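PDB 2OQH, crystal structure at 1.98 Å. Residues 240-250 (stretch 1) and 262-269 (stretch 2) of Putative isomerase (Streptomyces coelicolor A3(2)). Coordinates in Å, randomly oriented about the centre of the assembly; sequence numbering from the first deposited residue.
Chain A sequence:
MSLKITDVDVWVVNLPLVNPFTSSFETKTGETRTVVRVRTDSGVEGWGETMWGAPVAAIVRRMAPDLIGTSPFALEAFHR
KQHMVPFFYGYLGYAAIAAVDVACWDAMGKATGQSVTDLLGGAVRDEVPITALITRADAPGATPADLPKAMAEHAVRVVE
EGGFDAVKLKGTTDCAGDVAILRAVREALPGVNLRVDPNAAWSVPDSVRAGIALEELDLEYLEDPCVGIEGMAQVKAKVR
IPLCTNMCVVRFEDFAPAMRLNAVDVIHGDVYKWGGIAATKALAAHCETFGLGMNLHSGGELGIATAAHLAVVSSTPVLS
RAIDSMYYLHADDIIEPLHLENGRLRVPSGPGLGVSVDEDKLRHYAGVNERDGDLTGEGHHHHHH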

# COMPACT_ATOMS: atom_id res chain seq x y z
N ARG A 240 13.19 11.03 -19.28
CA ARG A 240 14.14 9.99 -18.88
C ARG A 240 14.21 9.77 -17.37
O ARG A 240 15.26 9.93 -16.76
CB ARG A 240 15.54 10.32 -19.39
CG ARG A 240 15.64 10.61 -20.88
CD ARG A 240 17.09 10.95 -21.22
NE ARG A 240 17.80 9.78 -21.70
CZ ARG A 240 19.12 9.67 -21.76
NH1 ARG A 240 19.91 10.67 -21.36
NH2 ARG A 240 19.66 8.57 -22.25
N ILE A 241 13.08 9.38 -16.80
CA ILE A 241 12.99 9.09 -15.38
C ILE A 241 12.06 7.87 -15.27
O ILE A 241 11.07 7.79 -15.99
CB ILE A 241 12.32 10.24 -14.60
CG1 ILE A 241 13.06 11.55 -14.85
CG2 ILE A 241 12.32 9.93 -13.11
CD1 ILE A 241 12.36 12.76 -14.23
N PRO A 242 12.39 6.91 -14.40
CA PRO A 242 11.47 5.76 -14.32
C PRO A 242 10.07 6.25 -13.94
O PRO A 242 9.92 7.06 -13.02
CB PRO A 242 12.11 4.88 -13.25
CG PRO A 242 13.57 5.17 -13.42
CD PRO A 242 13.59 6.67 -13.59
N LEU A 243 9.05 5.77 -14.64
CA LEU A 243 7.67 6.17 -14.40
C LEU A 243 6.92 5.10 -13.59
O LEU A 243 6.94 3.92 -13.94
CB LEU A 243 6.97 6.42 -15.73
CG LEU A 243 5.75 7.34 -15.76
CD1 LEU A 243 6.18 8.76 -15.38
CD2 LEU A 243 5.13 7.32 -17.15
N CYS A 244 6.26 5.52 -12.52
CA CYS A 244 5.54 4.60 -11.65
C CYS A 244 4.06 4.94 -11.57
O CYS A 244 3.66 6.09 -11.80
CB CYS A 244 6.18 4.64 -10.25
SG CYS A 244 5.44 3.55 -9.02
N THR A 245 3.24 3.95 -11.24
CA THR A 245 1.80 4.17 -11.13
C THR A 245 1.09 3.23 -10.15
O THR A 245 1.54 2.11 -9.89
CB THR A 245 1.08 3.98 -12.49
OG1 THR A 245 -0.25 4.51 -12.41
CG2 THR A 245 0.97 2.49 -12.83
N ASN A 246 -0.02 3.72 -9.62
CA ASN A 246 -0.89 2.94 -8.75
C ASN A 246 -2.26 3.54 -9.01
O ASN A 246 -3.17 3.43 -8.19
CB ASN A 246 -0.49 3.03 -7.26
CG ASN A 246 -0.64 4.42 -6.68
OD1 ASN A 246 -1.72 5.00 -6.66
ND2 ASN A 246 0.47 4.96 -6.19
N MSE A 247 -2.38 4.17 -10.18
CA MSE A 247 -3.62 4.81 -10.62
C MSE A 247 -4.07 4.46 -12.05
O MSE A 247 -5.27 4.37 -12.30
CB MSE A 247 -3.51 6.33 -10.51
CG MSE A 247 -3.49 6.85 -9.07
SE MSE A 247 -3.32 8.78 -8.98
CE MSE A 247 -5.09 9.27 -9.56
N CYS A 248 -3.14 4.27 -12.98
CA CYS A 248 -3.55 3.95 -14.35
C CYS A 248 -3.52 2.44 -14.65
O CYS A 248 -4.02 1.99 -15.68
CB CYS A 248 -2.72 4.73 -15.38
SG CYS A 248 -1.05 4.15 -15.68
N VAL A 249 -2.93 1.67 -13.73
CA VAL A 249 -2.87 0.21 -13.83
C VAL A 249 -3.18 -0.27 -12.42
O VAL A 249 -2.28 -0.39 -11.59
CB VAL A 249 -1.47 -0.31 -14.23
CG1 VAL A 249 -1.45 -1.83 -14.15
CG2 VAL A 249 -1.12 0.15 -15.64
N VAL A 250 -4.46 -0.53 -12.14
CA VAL A 250 -4.89 -0.97 -10.81
C VAL A 250 -5.66 -2.29 -10.80
O VAL A 250 -6.29 -2.65 -9.81
CB VAL A 250 -5.76 0.11 -10.13
CG1 VAL A 250 -5.01 1.44 -10.10
CG2 VAL A 250 -7.08 0.27 -10.87
N ASN A 262 3.39 0.83 -23.66
CA ASN A 262 4.61 1.24 -22.95
C ASN A 262 4.36 2.43 -22.03
O ASN A 262 5.09 3.42 -22.07
CB ASN A 262 5.69 1.61 -23.96
CG ASN A 262 6.11 0.43 -24.81
OD1 ASN A 262 6.64 -0.55 -24.30
ND2 ASN A 262 5.86 0.51 -26.10
N ALA A 263 3.34 2.30 -21.19
CA ALA A 263 2.95 3.37 -20.28
C ALA A 263 3.70 3.50 -18.96
O ALA A 263 3.74 4.60 -18.40
CB ALA A 263 1.45 3.25 -19.99
N VAL A 264 4.29 2.42 -18.46
CA VAL A 264 4.98 2.49 -17.17
C VAL A 264 6.25 1.65 -17.05
O VAL A 264 6.45 0.69 -17.80
CB VAL A 264 4.03 2.08 -16.03
CG1 VAL A 264 2.76 2.94 -16.05
CG2 VAL A 264 3.68 0.61 -16.16
N ASP A 265 7.10 2.01 -16.09
CA ASP A 265 8.35 1.29 -15.84
C ASP A 265 8.32 0.59 -14.49
O ASP A 265 9.05 -0.37 -14.25
CB ASP A 265 9.53 2.27 -15.84
CG ASP A 265 9.65 3.05 -17.14
OD1 ASP A 265 9.88 2.41 -18.19
OD2 ASP A 265 9.51 4.29 -17.11
N VAL A 266 7.47 1.10 -13.60
CA VAL A 266 7.34 0.55 -12.26
C VAL A 266 5.87 0.54 -11.85
O VAL A 266 5.16 1.53 -12.05
CB VAL A 266 8.13 1.41 -11.23
CG1 VAL A 266 7.99 0.81 -9.83
CG2 VAL A 266 9.59 1.50 -11.64
N ILE A 267 5.42 -0.57 -11.28
CA ILE A 267 4.03 -0.66 -10.83
C ILE A 267 3.95 -0.85 -9.32
O ILE A 267 4.76 -1.57 -8.74
CB ILE A 267 3.29 -1.83 -11.50
CG1 ILE A 267 3.24 -1.62 -13.01
CG2 ILE A 267 1.87 -1.92 -10.94
CD1 ILE A 267 2.51 -2.73 -13.76
N HIS A 268 2.98 -0.19 -8.70
CA HIS A 268 2.77 -0.30 -7.26
C HIS A 268 1.75 -1.40 -6.95
O HIS A 268 0.63 -1.36 -7.44
CB HIS A 268 2.21 1.02 -6.69
CG HIS A 268 3.25 1.91 -6.09
ND1 HIS A 268 4.05 1.52 -5.04
CD2 HIS A 268 3.59 3.19 -6.37
CE1 HIS A 268 4.84 2.53 -4.70
NE2 HIS A 268 4.58 3.55 -5.49
N GLY A 269 2.15 -2.38 -6.15
CA GLY A 269 1.21 -3.42 -5.77
C GLY A 269 0.46 -2.88 -4.56
O GLY A 269 0.84 -1.85 -4.02
O HOH W 1 -1.72 -0.44 -8.81

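Two short parallel strands, 243-245 and 266-269, form the heart of this contact, and four of the five hydrogen bonds across the stretches are backbone to backbone. The chains run in nearly the same direction, 23° apart, with Cys244 beside Val266 and Thr245 beside Ile267. As in any parallel pair, a residue bonds to the two that flank its partner: Thr245 uses its N and O to bond Val266 and His268, the residues flanking its partner Ile267; Val266 likewise bonds Leu243 and Thr245, which flank Cys244. Leu243 O receives Val266 N at 2.9 Å, Thr245 N gives to Val266 O at 3.2 Å, and His268 N gives to Thr245 O at 3.0 Å. Val266 O also lies 3.1 Å from Cys244 CA, in a C-H...O contact.

The ladder begins with an extra clasp. Leu243 O accepts a second hydrogen bond, from Asp265 N at 2.9 Å, so one carbonyl serves two successive amides. The amide of the same leucine, Leu243 N, donates to Asp265 OD2 at 2.9 Å with an angle of 163°. Aspartate suits this position because its short side chain, with CA-to-CB pointing toward the other stretch, brings a carboxylate oxygen to a backbone NH while its own NH binds the carbonyl of that same residue. Its other oxygen, Asp265 OD1, is bonded elsewhere in the structure.

Thr245 organizes the turn after its strand. Met247 N and Cys248 N, at 3.1 and 3.0 Å, both donate to Thr245 OG1, so a strand side chain satisfies two amides where the chain leaves the ladder. A threonine can do this and still offer a methyl: Thr245 CG2 packs 3.7 Å from Val264 CG1. Cys248 SG approaches that same Val264 CG1 at 4.0 Å, and Val249 CG1 meets Ile267 CD1 at 4.1 Å. The beta-branched and small side chains pack against one another on the side of the sheet bearing Thr245 and Ile267 with apolar contacts.

On the face carrying Cys244 and Val266, Cys244 SG lies 3.8 Å from Val266 CG1 and 3.9 Å from the centroid of the His268 ring, which it meets obliquely. The compact, polarizable sulfur touches both the valine methyl and the imidazole, while His268 NE2 finds its partner elsewhere. Beyond the ladder, water 1 donates to both Val249 O (2.8 Å) and His268 O (2.9 Å), joining two carbonyls that could not pair with each other.

One acceptor is left without a partner. Ala263 O is buried by the contact with none in the model; its neighbour is the methyl Leu243 CD2, at 3.3 Å, which covers the oxygen but cannot replace a conventional donor.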